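Local atomic coordinates of ATP-dependent 6-phosphofructokinase isozyme 2 (Escherichia coli, PDB entry 3UMO), a protein that catalyses the ATP-dependent phosphorylation of D-fructose 6-phosphate to fructose 1,6-bisphosphate, the first committing step of glycolysis, and works as a homodimer. Residues Ile4-Leu9 with Asn43-Ile48; Gly101-Phe106 with Ser250-Gly255; Ile133-Gly138 with Ala261-Leu266; Val195-Thr200 with Arg206-Glu211; Ala218-Val223 with Glu273-Phe278. All blocks are in the same frame, centred on the assembly; numbering follows the deposited sequence. Where two conformers were deposited one is given.

Interaction 1 of 5, residues Ile4-Leu9 with Asn43-Ile48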
# COMPACT_ATOMS: atom_id res chain seq x y z
N ILE A 4 34.58 26.57 2.13
CA ILE A 4 33.40 26.02 1.47
C ILE A 4 32.12 26.60 2.05
O ILE A 4 31.95 26.68 3.27
CB ILE A 4 33.36 24.49 1.61
CG1 ILE A 4 34.64 23.88 1.04
CG2 ILE A 4 32.14 23.91 0.90
CD1 ILE A 4 34.84 22.41 1.41
N TYR A 5 31.22 27.01 1.16
CA TYR A 5 29.92 27.52 1.54
C TYR A 5 28.84 26.75 0.81
O TYR A 5 29.08 26.22 -0.28
CB TYR A 5 29.80 29.01 1.19
CG TYR A 5 30.78 29.90 1.92
CD1 TYR A 5 32.07 30.06 1.45
CD2 TYR A 5 30.40 30.58 3.07
CE1 TYR A 5 32.98 30.88 2.12
CE2 TYR A 5 31.30 31.39 3.74
CZ TYR A 5 32.58 31.54 3.26
OH TYR A 5 33.47 32.36 3.92
N THR A 6 27.65 26.67 1.40
CA THR A 6 26.52 26.10 0.68
C THR A 6 25.34 27.06 0.68
O THR A 6 25.23 27.94 1.55
CB THR A 6 26.06 24.73 1.23
OG1 THR A 6 25.34 24.92 2.45
CG2 THR A 6 27.24 23.78 1.44
N LEU A 7 24.48 26.91 -0.31
CA LEU A 7 23.31 27.78 -0.44
C LEU A 7 22.06 26.94 -0.60
O LEU A 7 21.97 26.11 -1.51
CB LEU A 7 23.47 28.72 -1.63
CG LEU A 7 22.26 29.62 -1.89
CD1 LEU A 7 22.03 30.55 -0.70
CD2 LEU A 7 22.45 30.42 -3.18
N THR A 8 21.09 27.15 0.29
CA THR A 8 19.83 26.41 0.26
C THR A 8 18.68 27.39 0.20
O THR A 8 18.30 27.97 1.22
CB THR A 8 19.66 25.55 1.52
OG1 THR A 8 20.81 24.72 1.69
CG2 THR A 8 18.42 24.65 1.41
N LEU A 9 18.14 27.61 -0.99
CA LEU A 9 17.06 28.58 -1.14
C LEU A 9 15.75 28.05 -0.58
O LEU A 9 14.87 28.82 -0.21
CB LEU A 9 16.89 28.99 -2.61
CG LEU A 9 18.09 29.72 -3.22
CD1 LEU A 9 17.85 29.92 -4.71
CD2 LEU A 9 18.35 31.04 -2.51
N ASN A 43 22.21 19.92 4.00
CA ASN A 43 22.67 18.55 4.16
C ASN A 43 24.08 18.33 3.62
O ASN A 43 24.83 17.54 4.17
CB ASN A 43 21.67 17.55 3.58
CG ASN A 43 20.51 17.30 4.52
OD1 ASN A 43 20.69 17.27 5.73
ND2 ASN A 43 19.32 17.10 3.96
N VAL A 44 24.43 19.03 2.55
CA VAL A 44 25.80 19.00 2.04
C VAL A 44 26.76 19.49 3.13
O VAL A 44 27.80 18.87 3.38
CB VAL A 44 25.95 19.85 0.76
CG1 VAL A 44 27.43 20.01 0.39
CG2 VAL A 44 25.20 19.20 -0.38
N ALA A 45 26.38 20.57 3.81
CA ALA A 45 27.21 21.11 4.89
C ALA A 45 27.33 20.13 6.06
O ALA A 45 28.40 19.99 6.67
CB ALA A 45 26.66 22.45 5.37
N ARG A 46 26.23 19.45 6.39
CA ARG A 46 26.26 18.46 7.46
C ARG A 46 27.14 17.27 7.10
O ARG A 46 27.91 16.78 7.93
CB ARG A 46 24.84 18.01 7.81
CG ARG A 46 23.95 19.13 8.34
CD ARG A 46 22.51 18.67 8.52
NE ARG A 46 22.36 17.78 9.67
CZ ARG A 46 21.63 16.67 9.65
NH1 ARG A 46 21.00 16.31 8.54
NH2 ARG A 46 21.54 15.91 10.74
N ALA A 47 27.04 16.81 5.85
CA ALA A 47 27.87 15.70 5.38
C ALA A 47 29.34 16.07 5.44
O ALA A 47 30.19 15.26 5.82
CB ALA A 47 27.48 15.29 3.96
N ILE A 48 29.64 17.31 5.07
CA ILE A 48 31.01 17.78 5.09
C ILE A 48 31.56 17.75 6.52
O ILE A 48 32.70 17.33 6.75
CB ILE A 48 31.14 19.18 4.45
CG1 ILE A 48 31.10 19.03 2.93
CG2 ILE A 48 32.42 19.86 4.91
CD1 ILE A 48 30.96 20.36 2.16

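Interaction 2 of 5, residues Gly101-Phe106 with Ser250-Gly255. With K (potassium ion), chain F; ATP (adenosine-5'-triphosphate), chain E.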
# COMPACT_ATOMS: atom_id res chain seq x y z
N GLY A 101 8.80 -1.65 8.52
CA GLY A 101 10.15 -1.10 8.52
C GLY A 101 10.35 -0.10 7.39
O GLY A 101 11.46 0.39 7.17
N GLU A 102 9.27 0.20 6.68
CA GLU A 102 9.32 1.12 5.54
C GLU A 102 9.29 2.58 6.00
O GLU A 102 8.75 2.89 7.06
CB GLU A 102 8.15 0.84 4.59
CG GLU A 102 8.23 -0.51 3.88
CD GLU A 102 7.05 -0.78 2.97
OE1 GLU A 102 5.99 -0.14 3.16
OE2 GLU A 102 7.17 -1.63 2.05
N GLN A 103 9.86 3.46 5.19
CA GLN A 103 9.83 4.89 5.48
C GLN A 103 9.12 5.61 4.35
O GLN A 103 9.29 5.26 3.18
CB GLN A 103 11.23 5.45 5.67
CG GLN A 103 12.16 5.25 4.48
CD GLN A 103 13.58 5.66 4.77
OE1 GLN A 103 13.82 6.58 5.56
NE2 GLN A 103 14.53 4.98 4.14
N TYR A 104 8.33 6.60 4.71
CA TYR A 104 7.59 7.40 3.73
C TYR A 104 8.02 8.85 3.86
O TYR A 104 8.16 9.37 4.96
CB TYR A 104 6.09 7.25 3.95
CG TYR A 104 5.59 5.87 3.55
CD1 TYR A 104 5.05 5.64 2.29
CD2 TYR A 104 5.69 4.80 4.43
CE1 TYR A 104 4.61 4.39 1.92
CE2 TYR A 104 5.25 3.54 4.07
CZ TYR A 104 4.71 3.34 2.82
OH TYR A 104 4.28 2.08 2.46
N ARG A 105 8.23 9.50 2.73
CA ARG A 105 8.84 10.82 2.74
C ARG A 105 7.98 11.79 1.96
O ARG A 105 7.91 11.71 0.74
CB ARG A 105 10.23 10.74 2.13
CG ARG A 105 11.16 9.78 2.86
CD ARG A 105 12.30 9.34 1.95
NE ARG A 105 13.21 10.45 1.65
CZ ARG A 105 14.14 10.42 0.70
NH1 ARG A 105 14.30 9.36 -0.08
NH2 ARG A 105 14.92 11.48 0.51
N PHE A 106 7.34 12.71 2.67
CA PHE A 106 6.46 13.67 2.01
C PHE A 106 7.18 15.00 1.89
O PHE A 106 7.46 15.66 2.90
CB PHE A 106 5.14 13.78 2.78
CG PHE A 106 4.45 12.46 2.93
CD1 PHE A 106 4.67 11.67 4.05
CD2 PHE A 106 3.62 11.97 1.93
CE1 PHE A 106 4.06 10.43 4.19
CE2 PHE A 106 3.00 10.74 2.06
CZ PHE A 106 3.22 9.96 3.19
N SER A 250 19.02 2.25 3.85
CA SER A 250 18.16 3.39 3.56
C SER A 250 18.90 4.40 2.68
O SER A 250 19.97 4.88 3.05
CB SER A 250 17.70 4.07 4.85
OG SER A 250 17.25 5.39 4.60
N THR A 251 18.33 4.70 1.52
CA THR A 251 19.00 5.55 0.53
C THR A 251 18.93 7.05 0.81
O THR A 251 19.60 7.84 0.15
CB THR A 251 18.45 5.28 -0.88
OG1 THR A 251 17.03 5.45 -0.88
CG2 THR A 251 18.79 3.87 -1.31
N VAL A 252 18.12 7.45 1.79
CA VAL A 252 18.00 8.85 2.16
C VAL A 252 19.35 9.48 2.48
O VAL A 252 20.11 8.95 3.29
CB VAL A 252 17.06 9.03 3.36
CG1 VAL A 252 16.96 10.50 3.73
CG2 VAL A 252 15.69 8.46 3.06
N GLY A 253 19.64 10.60 1.84
CA GLY A 253 20.85 11.34 2.11
C GLY A 253 22.05 10.96 1.26
O GLY A 253 23.13 11.50 1.43
N ALA A 254 21.86 10.02 0.34
CA ALA A 254 22.97 9.56 -0.50
C ALA A 254 23.51 10.68 -1.38
O ALA A 254 24.73 10.88 -1.48
CB ALA A 254 22.55 8.38 -1.35
N GLY A 255 22.60 11.40 -2.03
CA GLY A 255 22.97 12.46 -2.95
C GLY A 255 23.77 13.58 -2.29
O GLY A 255 24.82 14.00 -2.77
K K F . 20.44 6.94 5.28
PG ATP E . 19.13 11.83 -3.51
O1G ATP E . 19.19 13.30 -3.76
O2G ATP E . 19.47 11.68 -2.03
O3G ATP E . 17.81 11.23 -3.83
PB ATP E . 20.47 11.25 -5.84
O1B ATP E . 19.24 10.68 -6.60
O2B ATP E . 20.84 12.69 -6.24
O3B ATP E . 20.30 11.12 -4.26
PA ATP E . 22.01 8.85 -6.21
O1A ATP E . 20.73 8.09 -6.00
O2A ATP E . 22.73 8.48 -7.50
O3A ATP E . 21.75 10.38 -6.17
O5' ATP E . 22.93 8.59 -4.92
C5' ATP E . 24.25 9.03 -4.93
C4' ATP E . 25.29 8.06 -4.59
O4' ATP E . 24.86 7.34 -3.41
C3' ATP E . 25.42 7.00 -5.61
O3' ATP E . 26.25 7.39 -6.64
C2' ATP E . 25.95 5.87 -4.83
O2' ATP E . 27.27 6.07 -4.53
C1' ATP E . 25.17 5.97 -3.58
N9 ATP E . 23.95 5.18 -3.63
C8 ATP E . 22.71 5.64 -3.91
N7 ATP E . 21.86 4.58 -3.86
C5 ATP E . 22.56 3.47 -3.56
C6 ATP E . 22.21 2.13 -3.37
N6 ATP E . 20.79 1.67 -3.51
N1 ATP E . 23.18 1.25 -3.07
C2 ATP E . 24.46 1.64 -2.94
N3 ATP E . 24.82 2.91 -3.10
C4 ATP E . 23.90 3.84 -3.41
O HOH W 1 17.78 11.69 0.06

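Interaction 3 of 5, residues Ile133-Gly138 with Ala261-Leu266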
# COMPACT_ATOMS: atom_id res chain seq x y z
N ILE A 133 34.62 27.91 -2.56
CA ILE A 133 33.63 27.08 -3.23
C ILE A 133 32.23 27.33 -2.66
O ILE A 133 32.05 27.40 -1.44
CB ILE A 133 34.00 25.59 -3.10
CG1 ILE A 133 35.31 25.33 -3.86
CG2 ILE A 133 32.89 24.69 -3.64
CD1 ILE A 133 35.89 23.96 -3.60
N LEU A 134 31.26 27.48 -3.56
CA LEU A 134 29.86 27.61 -3.18
C LEU A 134 29.05 26.48 -3.78
O LEU A 134 29.01 26.30 -5.00
CB LEU A 134 29.29 28.94 -3.67
CG LEU A 134 27.79 29.08 -3.40
CD1 LEU A 134 27.53 29.11 -1.90
CD2 LEU A 134 27.22 30.33 -4.09
N VAL A 135 28.39 25.71 -2.92
CA VAL A 135 27.52 24.64 -3.39
C VAL A 135 26.07 25.08 -3.33
O VAL A 135 25.51 25.27 -2.25
CB VAL A 135 27.68 23.36 -2.54
CG1 VAL A 135 26.81 22.23 -3.11
CG2 VAL A 135 29.14 22.93 -2.47
N ILE A 136 25.45 25.23 -4.50
CA ILE A 136 24.04 25.58 -4.59
C ILE A 136 23.26 24.28 -4.79
O ILE A 136 23.33 23.65 -5.84
CB ILE A 136 23.77 26.54 -5.77
CG1 ILE A 136 24.70 27.75 -5.68
CG2 ILE A 136 22.32 26.99 -5.76
CD1 ILE A 136 25.64 27.88 -6.85
N SER A 137 22.53 23.87 -3.76
CA SER A 137 21.86 22.57 -3.78
C SER A 137 20.43 22.62 -3.24
O SER A 137 20.17 23.21 -2.19
CB SER A 137 22.68 21.54 -2.97
OG SER A 137 21.95 20.33 -2.85
N GLY A 138 19.51 22.00 -3.97
CA GLY A 138 18.14 21.88 -3.51
C GLY A 138 17.17 22.50 -4.49
O GLY A 138 17.57 23.03 -5.53
N ALA A 261 31.17 15.08 -0.22
CA ALA A 261 32.46 14.43 -0.42
C ALA A 261 33.20 14.96 -1.64
O ALA A 261 34.41 15.20 -1.61
CB ALA A 261 32.28 12.92 -0.54
N MET A 262 32.47 15.12 -2.75
CA MET A 262 33.12 15.60 -3.96
C MET A 262 33.57 17.05 -3.81
O MET A 262 34.60 17.44 -4.35
CB MET A 262 32.22 15.41 -5.19
CG MET A 262 32.00 13.92 -5.49
SD MET A 262 31.27 13.60 -7.11
CE MET A 262 29.75 14.56 -7.03
N THR A 263 32.80 17.83 -3.05
CA THR A 263 33.14 19.22 -2.78
C THR A 263 34.47 19.31 -2.02
O THR A 263 35.32 20.14 -2.35
CB THR A 263 32.04 19.90 -1.95
OG1 THR A 263 30.83 19.96 -2.71
CG2 THR A 263 32.45 21.32 -1.57
N LEU A 264 34.62 18.47 -1.01
CA LEU A 264 35.88 18.43 -0.26
C LEU A 264 37.05 18.05 -1.15
O LEU A 264 38.13 18.64 -1.04
CB LEU A 264 35.77 17.44 0.91
CG LEU A 264 35.03 17.98 2.13
CD1 LEU A 264 34.71 16.84 3.10
CD2 LEU A 264 35.86 19.06 2.81
N LYS A 265 36.84 17.08 -2.02
CA LYS A 265 37.90 16.68 -2.96
C LYS A 265 38.21 17.81 -3.93
O LYS A 265 39.37 18.03 -4.30
CB LYS A 265 37.51 15.42 -3.74
CG LYS A 265 37.66 14.13 -2.95
CD LYS A 265 39.08 13.99 -2.38
CE LYS A 265 39.29 12.63 -1.73
NZ LYS A 265 40.64 12.54 -1.09
N LEU A 266 37.17 18.54 -4.34
CA LEU A 266 37.36 19.66 -5.26
C LEU A 266 38.20 20.75 -4.60
O LEU A 266 39.08 21.35 -5.23
CB LEU A 266 36.00 20.20 -5.71
CG LEU A 266 35.90 20.88 -7.08
CD1 LEU A 266 36.10 22.37 -6.97
CD2 LEU A 266 36.91 20.29 -8.06

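Interaction 4 of 5, residues Val195-Thr200 with Arg206-Glu211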
# COMPACT_ATOMS: atom_id res chain seq x y z
N VAL A 195 18.97 17.52 -20.57
CA VAL A 195 19.22 17.44 -22.02
C VAL A 195 17.94 17.26 -22.83
O VAL A 195 17.97 17.24 -24.07
CB VAL A 195 20.21 16.31 -22.40
CG1 VAL A 195 21.58 16.57 -21.78
CG2 VAL A 195 19.66 14.95 -21.98
N ASN A 196 16.82 17.13 -22.13
CA ASN A 196 15.50 16.98 -22.75
C ASN A 196 15.36 15.80 -23.72
O ASN A 196 14.87 15.96 -24.84
CB ASN A 196 15.05 18.28 -23.42
CG ASN A 196 13.56 18.30 -23.71
OD1 ASN A 196 12.79 17.55 -23.11
ND2 ASN A 196 13.15 19.15 -24.65
N ARG A 197 15.80 14.62 -23.28
CA ARG A 197 15.53 13.40 -24.04
C ARG A 197 15.58 12.18 -23.13
O ARG A 197 16.24 12.18 -22.09
CB ARG A 197 16.49 13.25 -25.23
CG ARG A 197 17.97 13.18 -24.87
CD ARG A 197 18.83 12.89 -26.09
NE ARG A 197 20.25 12.87 -25.77
CZ ARG A 197 21.03 13.94 -25.77
NH1 ARG A 197 20.53 15.12 -26.09
NH2 ARG A 197 22.32 13.84 -25.46
N GLU A 198 14.84 11.14 -23.53
CA GLU A 198 14.92 9.86 -22.83
C GLU A 198 16.31 9.28 -23.05
O GLU A 198 16.84 9.34 -24.16
CB GLU A 198 13.86 8.89 -23.35
CG GLU A 198 12.50 9.07 -22.71
CD GLU A 198 12.54 8.81 -21.21
OE1 GLU A 198 12.80 7.66 -20.82
OE2 GLU A 198 12.32 9.77 -20.44
N LEU A 199 16.90 8.72 -22.00
CA LEU A 199 18.22 8.13 -22.12
C LEU A 199 18.08 6.62 -22.04
O LEU A 199 18.27 6.01 -20.99
CB LEU A 199 19.14 8.65 -21.01
CG LEU A 199 19.29 10.17 -20.93
CD1 LEU A 199 20.06 10.57 -19.68
CD2 LEU A 199 19.97 10.71 -22.18
N THR A 200 17.73 6.02 -23.17
CA THR A 200 17.30 4.63 -23.22
C THR A 200 18.36 3.69 -23.76
O THR A 200 18.21 2.47 -23.68
CB THR A 200 16.05 4.48 -24.11
OG1 THR A 200 16.35 4.98 -25.42
CG2 THR A 200 14.88 5.26 -23.53
N ARG A 206 26.53 8.71 -20.82
CA ARG A 206 27.88 9.22 -21.06
C ARG A 206 27.88 10.32 -22.11
O ARG A 206 28.50 11.37 -21.92
CB ARG A 206 28.82 8.10 -21.50
CG ARG A 206 30.29 8.50 -21.50
CD ARG A 206 31.08 7.78 -22.57
NE ARG A 206 30.93 8.43 -23.87
CZ ARG A 206 30.85 7.78 -25.02
NH1 ARG A 206 30.90 6.45 -25.05
NH2 ARG A 206 30.72 8.45 -26.16
N LYS A 207 27.20 10.08 -23.22
CA LYS A 207 27.12 11.06 -24.29
C LYS A 207 26.50 12.37 -23.82
O LYS A 207 27.00 13.45 -24.14
CB LYS A 207 26.37 10.50 -25.49
CG LYS A 207 27.21 9.52 -26.29
CD LYS A 207 26.41 8.82 -27.37
CE LYS A 207 27.26 7.77 -28.06
NZ LYS A 207 26.45 6.85 -28.92
N ALA A 208 25.41 12.27 -23.07
CA ALA A 208 24.76 13.46 -22.52
C ALA A 208 25.70 14.24 -21.60
O ALA A 208 25.76 15.47 -21.66
CB ALA A 208 23.49 13.07 -21.78
N ALA A 209 26.40 13.52 -20.73
CA ALA A 209 27.35 14.16 -19.82
C ALA A 209 28.46 14.87 -20.60
O ALA A 209 28.82 16.01 -20.29
CB ALA A 209 27.95 13.13 -18.87
N GLN A 210 28.98 14.20 -21.63
CA GLN A 210 30.04 14.78 -22.43
C GLN A 210 29.54 16.02 -23.19
O GLN A 210 30.30 16.97 -23.37
CB GLN A 210 30.63 13.76 -23.40
CG GLN A 210 32.00 14.17 -23.96
CD GLN A 210 33.08 14.20 -22.89
OE1 GLN A 210 33.37 13.18 -22.26
NE2 GLN A 210 33.67 15.37 -22.68
N GLU A 211 28.28 16.00 -23.59
CA GLU A 211 27.65 17.10 -24.31
C GLU A 211 27.68 18.38 -23.47
O GLU A 211 27.96 19.47 -23.97
CB GLU A 211 26.21 16.72 -24.65
CG GLU A 211 25.50 17.61 -25.65
CD GLU A 211 24.03 17.23 -25.81
OE1 GLU A 211 23.72 16.02 -25.84
OE2 GLU A 211 23.19 18.15 -25.89

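Interaction 5 of 5, residues Ala218-Val223 with Glu273-Phe278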
# COMPACT_ATOMS: atom_id res chain seq x y z
N ALA A 218 29.49 23.07 -17.99
CA ALA A 218 30.12 22.64 -16.75
C ALA A 218 31.52 22.09 -17.03
O ALA A 218 31.75 21.48 -18.08
CB ALA A 218 29.27 21.59 -16.04
N LYS A 219 32.44 22.32 -16.11
CA LYS A 219 33.79 21.78 -16.24
C LYS A 219 33.78 20.28 -15.97
O LYS A 219 34.47 19.51 -16.63
CB LYS A 219 34.75 22.48 -15.27
CG LYS A 219 34.99 23.96 -15.60
CD LYS A 219 36.15 24.52 -14.77
CE LYS A 219 36.43 25.99 -15.09
NZ LYS A 219 35.39 26.89 -14.53
N ARG A 220 32.98 19.89 -14.99
CA ARG A 220 32.86 18.49 -14.59
C ARG A 220 31.39 18.13 -14.43
O ARG A 220 30.62 18.89 -13.84
CB ARG A 220 33.58 18.26 -13.27
CG ARG A 220 35.01 18.78 -13.24
CD ARG A 220 35.57 18.74 -11.82
NE ARG A 220 36.85 19.43 -11.72
CZ ARG A 220 36.99 20.74 -11.61
NH1 ARG A 220 35.92 21.53 -11.60
NH2 ARG A 220 38.20 21.28 -11.53
N VAL A 221 31.01 16.97 -14.95
CA VAL A 221 29.67 16.46 -14.78
C VAL A 221 29.78 15.09 -14.14
O VAL A 221 30.45 14.20 -14.67
CB VAL A 221 28.92 16.33 -16.12
CG1 VAL A 221 27.57 15.63 -15.92
CG2 VAL A 221 28.72 17.71 -16.74
N VAL A 222 29.17 14.92 -12.98
CA VAL A 222 29.12 13.61 -12.37
C VAL A 222 27.67 13.15 -12.36
O VAL A 222 26.85 13.70 -11.63
CB VAL A 222 29.71 13.61 -10.95
CG1 VAL A 222 29.57 12.23 -10.30
CG2 VAL A 222 31.17 14.03 -11.00
N VAL A 223 27.36 12.17 -13.20
CA VAL A 223 26.01 11.62 -13.21
C VAL A 223 25.94 10.51 -12.17
O VAL A 223 26.60 9.47 -12.30
CB VAL A 223 25.64 11.04 -14.57
CG1 VAL A 223 24.16 10.66 -14.58
CG2 VAL A 223 25.94 12.04 -15.68
N GLU A 273 39.11 11.18 -10.81
CA GLU A 273 38.96 9.84 -10.26
C GLU A 273 38.82 9.85 -8.74
O GLU A 273 37.92 9.22 -8.18
CB GLU A 273 40.15 8.97 -10.67
CG GLU A 273 40.18 7.63 -9.95
CD GLU A 273 40.91 6.57 -10.74
OE1 GLU A 273 42.09 6.30 -10.43
OE2 GLU A 273 40.30 6.00 -11.68
N GLU A 274 39.71 10.59 -8.08
CA GLU A 274 39.70 10.66 -6.62
C GLU A 274 38.40 11.30 -6.14
O GLU A 274 37.80 10.85 -5.16
CB GLU A 274 40.91 11.46 -6.13
CG GLU A 274 41.12 11.43 -4.64
CD GLU A 274 42.54 11.79 -4.24
OE1 GLU A 274 43.47 11.51 -5.03
OE2 GLU A 274 42.73 12.34 -3.14
N MET A 275 37.97 12.33 -6.86
CA MET A 275 36.72 13.01 -6.54
C MET A 275 35.50 12.09 -6.64
O MET A 275 34.68 12.04 -5.73
CB MET A 275 36.54 14.22 -7.46
CG MET A 275 35.34 15.08 -7.12
SD MET A 275 35.07 16.34 -8.36
CE MET A 275 34.54 15.35 -9.74
N VAL A 276 35.38 11.36 -7.75
CA VAL A 276 34.23 10.49 -7.96
C VAL A 276 34.27 9.30 -7.00
O VAL A 276 33.24 8.89 -6.45
CB VAL A 276 34.10 10.02 -9.43
CG1 VAL A 276 32.97 9.01 -9.60
CG2 VAL A 276 33.88 11.22 -10.36
N ARG A 277 35.46 8.75 -6.78
CA ARG A 277 35.60 7.65 -5.84
C ARG A 277 35.14 8.04 -4.44
O ARG A 277 34.40 7.30 -3.80
CB ARG A 277 37.04 7.16 -5.77
CG ARG A 277 37.49 6.35 -6.95
CD ARG A 277 38.83 5.69 -6.65
NE ARG A 277 39.53 5.19 -7.83
CZ ARG A 277 39.11 4.18 -8.58
NH1 ARG A 277 37.99 3.54 -8.30
NH2 ARG A 277 39.83 3.80 -9.64
N PHE A 278 35.58 9.20 -3.97
CA PHE A 278 35.22 9.66 -2.64
C PHE A 278 33.73 9.97 -2.59
O PHE A 278 33.05 9.71 -1.59
CB PHE A 278 36.04 10.89 -2.25
CG PHE A 278 36.04 11.18 -0.78
CD1 PHE A 278 36.45 10.22 0.13
CD2 PHE A 278 35.66 12.42 -0.30
CE1 PHE A 278 36.46 10.48 1.49
CE2 PHE A 278 35.66 12.70 1.07
CZ PHE A 278 36.07 11.72 1.96

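Interaction 1 of 5, residues Ile4-Leu9 with Asn43-Ile48
Ile-4, the first residue of strand 4-7 to meet helix 40-50, touches Ile-48 tip to tip, its CG2 lying 3.9 Å from Ile-48 CD1. With Ile-4 CG2 anti to the backbone N and CG1 beside that N (chi1 -57°), it is the short branch that faces the helix. Tyr-5 points to the other side of the sheet, where its hydroxyl bonds Glu-129. Thr-6 comes back to the helix side and sits nearest in the backbone too, its CA 6.6 Å from the CA of Ala-45. Its methyl CG2 crosses Val-44 at a slant, 3.9 Å from Val-44 CG1. Its hydroxyl OG1 stands 4.0 Å from Ala-45 CB without bonding it; the buried oxygen is satisfied by the carbonyl O of Gly-41, just before the helical segment. Placing OG1 between the backbone N and the carbonyl carbon (chi1 75°) leaves the methyl for the apolar contact. The strand ends at Leu-7, and beyond it Thr-8 OG1 is tied weakly to Ile-42 N. Short segments of strand and helix run roughly antiparallel, at 149°, with 8.4 Å between their axes. Val-44 also packs on Val-259 of helix 254-267, near Asp-256, the probable catalytic residue. This is helix-on-sheet packing in the central parallel sheet of the alpha/beta ribokinase fold, with the substrate-binding residues Gly-39 to Asn-43 at the helix's N-terminal end.

Interaction 2 of 5, residues Gly101-Phe106 with Ser250-Gly255
Val-252 presses its CG2 methyl over one face of the Arg-105 guanidinium, 3.4 Å from CZ and displaced toward the rim, while Arg-105 NH1 bonds Glu-25 O of the second subunit. Alongside, the Gln-103 amide gives a nearly straight bond, NE2 to Ser-250 OG at 2.8 Å (172°), with the oxygen in the amide plane. Gln-103 OE1 bonds His-94, and NE2 bonds Glu-25 of the second subunit, fixing both ends of the amide. A leucine here would probably leave His-94 and Glu-25 of the second subunit without this partner and cost Ser-250 OG one of its bonds. The looser side lies toward the ATP phosphates: a water takes a weak bond from Arg-105 NH2 and one from Gly-253 N, and donates to ATP O2G. Gly-255 N holds ATP O2G at 3.1 Å, while the carbonyls of Ser-250 and Val-252 bind potassium with those of Ala-286, Asn-289, Gly-291 and Arg-293. This is the monovalent-cation site conserved in the ribokinase family, beside the helix N-terminus at the ATP phosphates.

Interaction 3 of 5, residues Ile133-Gly138 with Ala261-Leu266
A buried, apolar strand-to-helix contact joins strand 133-137 of the central parallel sheet to helix 254-267, packed across the sheet's face. The short segments run nearly antiparallel at 161°, their axes 10.0 Å apart. Thr-263 faces the middle of the strand and meets two residues. Its hydroxyl reaches toward Val-135 tip to tip, OG1 lying 3.4 Å from Val-135 CG2, and its methyl CG2 lies 3.8 Å from the same carbon. Thr-263 CG2 also slides past Ile-133 CG2 at 4.0 Å. The first torsion (chi1 -64°) sets OG1 beside the backbone N, where it bonds the carbonyl O of Val-259 one turn earlier, and turns the methyl to the strand. One turn on, Leu-266 crosses Ile-133 at a slant, CD1 to CD1 3.7 Å. Ile-164 of the adjoining strand 162-166 touches both Ile-133 and Thr-263. With no hydrogen bond between strand and helix, the two are held by methyl packing, and the one polar side-chain atom in the contact, Thr-263 OG1, is satisfied within its own helix.

Interaction 4 of 5, residues Val195-Thr200 with Arg206-Glu211
Arg-197 stretches from the loop after helix 188-195 to Glu-211 on helix 204-214. Its CB points toward that helix, and CG lies between the backbone N and the carbonyl carbon (chi1 61°). From CG through CD to NE the chain is extended, carrying CZ past Val-195, whose CG2 stands 4.1 Å above the guanidinium plane, over its centre. At the tip, NH2 gives Glu-211 OE1 a short bond of 2.6 Å, fairly straight at 166° and close to the guanidinium plane. Arg-197 NH1 adds a weak bond to Glu-211 OE1 at 3.3 Å. Guanidinium and carboxylate are nearly coplanar, 12° apart, so the charges meet edge on in a salt bridge gripped chiefly through NH2. Glu-211 comes from the opposite direction with its chain extended beyond CG. The same Arg-197 NH2 passes 3.9 Å from Ala-208 CB. Beneath this exposed bridge lies a small apolar patch: Ala-208 CB meets Val-195 CG1 at 4.0 Å and Leu-199 CD2 at 4.3 Å. Leu-199 and Ala-208 both pack on Leu-191 of the preceding helix. Asn-196, with positive phi, is the C' residue of a Schellman motif, in which Arg-197 N bonds Ser-192 O and Asn-196 N bonds Ala-193 O. This is a surface connection between two successive helices, the first ended by a Schellman motif and the second tied to the loop by a salt bridge.

Interaction 5 of 5, residues Ala218-Val223 with Glu273-Phe278
Val-222 and Val-276 lie nearest in the backbone, their CA atoms 7.4 Å apart, where strand 221-224 passes helix 272-286. In the strand, Val-222 turns its side chain to the helix while Val-221 points away, the usual alternation. On the helix, the neighbours Met-275 and Val-276 both face the strand. Val-222 CG2 is the shared contact point: it lies 3.8 Å from Met-275 CE and 4.0 Å from Val-276 CG2, the side chains sliding past each other in opposite directions. Val-222 CG1 is anti to the backbone N (chi1 177°), which leaves CG2 beside that N and facing the helix. Met-275 runs extended to its sulfur and then bends (chi3 69°), bringing the terminal methyl against Val-222. That methyl also meets the aliphatic part of Arg-220, whose CD is 4.1 Å from Met-275 CE. The charged end of Arg-220 serves elsewhere, in a salt bridge from NH1 to Glu-182. Met-262 of helix 254-267 touches both Val-222 and Met-275, closing the core between the two helices and the strand. Backbone bonds of Arg-220 and Val-222 to Val-184 join this strand to the edge of the central sheet; the contact is helix-on-sheet packing of the ribokinase fold, near the ATP site.

In the fold
Following the chain, interaction 1 closes first, joining the opening strand to helix 40-50 across 33 residues. Interaction 2 opens at strand 103-107 of the smaller sheet at the subunit interface and closes only at the loop before helix 254-267. Interaction 3 opens within that span and closes farther along the same helix, so the two cross. Interaction 4, a short local closure, lies within the spans of both. Interaction 5 opens at 218-223 and closes on helix 272-286, crossing interactions 2 and 3. Strands 4-7 and 133-137 are neighbours, linking interactions 1 and 3; Lys-265 and Glu-274 join 3 to 5, and Ala-209 packs 4 against 5.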